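Long-range contact in adhesin competence repressor (Streptococcus pyogenes serotype M3, PDB 5JLU), which represses transcription in response to zinc, binding DNA as a metal-sensing regulator of the MarR family: residues A[36-40]-A[78-83]. Residues are numbered along the deposited sequence; the frame is centred on the assembly and turned at random.
Sequences DVKLT and LVKQDM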
ATOM      1  N   ASP A  36       5.711 -11.487 -17.193  1.00125.09           N
ATOM      2  CA  ASP A  36       5.659 -12.651 -16.308  1.00127.52           C
ATOM      3  C   ASP A  36       6.711 -12.576 -15.153  1.00125.30           C
ATOM      4  O   ASP A  36       7.367 -13.575 -14.832  1.00115.61           O
ATOM      5  CB  ASP A  36       5.831 -13.925 -17.164  1.00129.09           C
ATOM      6  CG  ASP A  36       5.017 -15.111 -16.646  1.00127.01           C
ATOM      7  OD1 ASP A  36       4.934 -15.290 -15.411  1.00118.22           O
ATOM      8  OD2 ASP A  36       4.469 -15.870 -17.483  1.00103.12           O
ATOM      9  N   VAL A  37       6.837 -11.391 -14.531  1.00129.61           N
ATOM     10  CA  VAL A  37       7.812 -11.127 -13.428  1.00112.19           C
ATOM     11  C   VAL A  37       7.174 -11.067 -12.001  1.00110.58           C
ATOM     12  O   VAL A  37       7.750 -11.641 -11.058  1.00106.55           O
ATOM     13  CB  VAL A  37       8.768  -9.892 -13.702  1.00101.65           C
ATOM     14  CG1 VAL A  37       9.768 -10.205 -14.820  1.00 99.76           C
ATOM     15  CG2 VAL A  37       8.017  -8.591 -14.000  1.00 97.34           C
ATOM     16  N   LYS A  38       6.011 -10.405 -11.843  1.00 95.14           N
ATOM     17  CA  LYS A  38       5.338 -10.222 -10.520  1.00 94.46           C
ATOM     18  C   LYS A  38       6.264  -9.538  -9.429  1.00 78.73           C
ATOM     19  O   LYS A  38       6.409 -10.032  -8.280  1.00 75.18           O
ATOM     20  CB  LYS A  38       4.748 -11.577 -10.041  1.00105.23           C
ATOM     21  CG  LYS A  38       3.890 -11.587  -8.750  1.00119.69           C
ATOM     22  CD  LYS A  38       4.491 -12.190  -7.445  1.00121.14           C
ATOM     23  CE  LYS A  38       5.649 -13.191  -7.581  1.00118.44           C
ATOM     24  NZ  LYS A  38       5.329 -14.432  -8.344  1.00113.01           N
ATOM     25  N   LEU A  39       6.893  -8.411  -9.788  1.00 49.54           N
ATOM     26  CA  LEU A  39       7.749  -7.700  -8.815  1.00 48.97           C
ATOM     27  C   LEU A  39       6.970  -7.049  -7.672  1.00 39.10           C
ATOM     28  O   LEU A  39       5.941  -6.497  -7.887  1.00 43.82           O
ATOM     29  CB  LEU A  39       8.561  -6.628  -9.480  1.00 45.73           C
ATOM     30  CG  LEU A  39       9.505  -7.048 -10.579  1.00 45.91           C
ATOM     31  CD1 LEU A  39      10.373  -5.832 -10.862  1.00 52.09           C
ATOM     32  CD2 LEU A  39      10.360  -8.265 -10.271  1.00 49.03           C
ATOM     33  N   THR A  40       7.494  -7.093  -6.463  1.00 44.80           N
ATOM     34  CA  THR A  40       6.912  -6.337  -5.340  1.00 40.18           C
ATOM     35  C   THR A  40       7.326  -4.890  -5.421  1.00 41.55           C
ATOM     36  O   THR A  40       8.265  -4.546  -6.098  1.00 37.56           O
ATOM     37  CB  THR A  40       7.438  -6.871  -4.023  1.00 39.06           C
ATOM     38  OG1 THR A  40       8.889  -6.702  -3.984  1.00 40.64           O
ATOM     39  CG2 THR A  40       7.056  -8.359  -3.919  1.00 38.86           C
ATOM     40  N   LEU A  78      15.491 -10.974  -7.119  1.00 34.21           N
ATOM     41  CA  LEU A  78      15.852 -10.220  -8.325  1.00 37.39           C
ATOM     42  C   LEU A  78      17.021 -10.841  -9.134  1.00 41.67           C
ATOM     43  O   LEU A  78      16.988 -10.923 -10.378  1.00 39.76           O
ATOM     44  CB  LEU A  78      16.178  -8.769  -7.940  1.00 34.62           C
ATOM     45  CG  LEU A  78      14.935  -7.921  -7.569  1.00 37.62           C
ATOM     46  CD1 LEU A  78      15.333  -6.567  -7.076  1.00 34.39           C
ATOM     47  CD2 LEU A  78      14.079  -7.757  -8.799  1.00 35.09           C
ATOM     48  N   VAL A  79      18.081 -11.219  -8.429  1.00 43.06           N
ATOM     49  CA  VAL A  79      19.187 -11.919  -9.064  1.00 38.21           C
ATOM     50  C   VAL A  79      18.632 -13.205  -9.720  1.00 39.86           C
ATOM     51  O   VAL A  79      18.951 -13.486 -10.875  1.00 40.60           O
ATOM     52  CB  VAL A  79      20.265 -12.256  -8.066  1.00 37.64           C
ATOM     53  CG1 VAL A  79      21.314 -13.229  -8.690  1.00 39.75           C
ATOM     54  CG2 VAL A  79      20.956 -10.979  -7.528  1.00 35.20           C
ATOM     55  N   LYS A  80      17.780 -13.948  -9.010  1.00 39.82           N
ATOM     56  CA  LYS A  80      17.177 -15.175  -9.566  1.00 41.80           C
ATOM     57  C   LYS A  80      16.427 -14.900 -10.874  1.00 46.01           C
ATOM     58  O   LYS A  80      16.510 -15.690 -11.783  1.00 43.92           O
ATOM     59  CB  LYS A  80      16.247 -15.897  -8.564  1.00 44.44           C
ATOM     60  CG  LYS A  80      15.485 -17.132  -9.171  1.00 48.40           C
ATOM     61  CD  LYS A  80      14.165 -17.479  -8.459  1.00 57.13           C
ATOM     62  CE  LYS A  80      13.231 -18.345  -9.332  1.00 69.27           C
ATOM     63  NZ  LYS A  80      11.823 -17.860  -9.364  1.00 73.78           N
ATOM     64  N   GLN A  81      15.779 -13.743 -10.988  1.00 42.09           N
ATOM     65  CA  GLN A  81      15.072 -13.350 -12.227  1.00 42.62           C
ATOM     66  C   GLN A  81      15.921 -12.602 -13.228  1.00 43.06           C
ATOM     67  O   GLN A  81      15.383 -11.956 -14.134  1.00 52.29           O
ATOM     68  CB  GLN A  81      13.835 -12.539 -11.860  1.00 43.67           C
ATOM     69  CG  GLN A  81      12.909 -13.338 -10.916  1.00 44.24           C
ATOM     70  CD  GLN A  81      11.689 -12.486 -10.481  1.00 51.89           C
ATOM     71  OE1 GLN A  81      10.749 -12.301 -11.250  1.00 61.27           O
ATOM     72  NE2 GLN A  81      11.716 -11.962  -9.274  1.00 51.11           N
ATOM     73  N   ASP A  82      17.246 -12.665 -13.064  1.00 43.97           N
ATOM     74  CA  ASP A  82      18.172 -12.035 -13.992  1.00 43.40           C
ATOM     75  C   ASP A  82      17.961 -10.518 -14.087  1.00 46.13           C
ATOM     76  O   ASP A  82      18.129  -9.911 -15.159  1.00 43.53           O
ATOM     77  CB  ASP A  82      18.013 -12.685 -15.373  1.00 44.79           C
ATOM     78  CG  ASP A  82      18.381 -14.167 -15.370  1.00 46.97           C
ATOM     79  OD1 ASP A  82      19.442 -14.554 -14.808  1.00 45.12           O
ATOM     80  OD2 ASP A  82      17.598 -14.960 -15.927  1.00 57.47           O
ATOM     81  N   MET A  83      17.620  -9.900 -12.963  1.00 39.88           N
ATOM     82  CA  MET A  83      17.316  -8.461 -12.943  1.00 47.50           C
ATOM     83  C   MET A  83      18.503  -7.629 -12.457  1.00 44.69           C
ATOM     84  O   MET A  83      18.649  -6.486 -12.824  1.00 43.79           O
ATOM     85  CB  MET A  83      16.069  -8.263 -12.059  1.00 51.87           C
ATOM     86  CG  MET A  83      15.021  -7.389 -12.671  1.00 72.73           C
ATOM     87  SD  MET A  83      14.359  -8.047 -14.192  1.00 58.90           S
ATOM     88  CE  MET A  83      12.756  -8.500 -13.579  1.00 67.38           C
TER
HETATM   89  O   HOH W   1       9.298 -11.044  -7.349  1.00 45.92           O
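L39 brings one methyl, CD2, up to the end of helix 68-80 and meets three side chains there. L39 CD2 touches L78 CD2 at 4.0 Å, the two leucines crossing at about a right angle. L39 and Q81 run past each other in opposite directions, with L39 CD2 4.1 Å from Q81 NE2. The third neighbour is M83. It starts out facing the loop, and bends at chi2 (62°) and chi3 (109°) leave CE beside V37 and L39. M83 CE lies 4.1 Å from L39 CD2 and 3.7 Å from V37 CG1, with V37 crossing M83 roughly perpendicularly.

Q81 is extended beyond CG (chi2 177°), which carries its amide to the loop backbone. Q81 OE1 lies 3.1 Å from V37 O; both are acceptors, and no direct hydrogen bond joins the segments. A water takes a hydrogen from Q81 NE2 and gives one to K38 O, both at 3.2 Å. Q81 NE2 also bonds to S77 O, which helps fix the amide. V37 and K38 are poorly ordered, which makes their contacts less certain.

L47 of helix 41-52 packs on both L39 and M83. The L39 side chain is about 9 Å from a bound zinc ion. D82, with positive phi, is the C-prime residue of a Schellman motif ending helix 68-80. The contact thus joins the loop before helix 41-52 to the helix end leading into strand 84-88, in the winged helix-turn-helix of a MarR regulator.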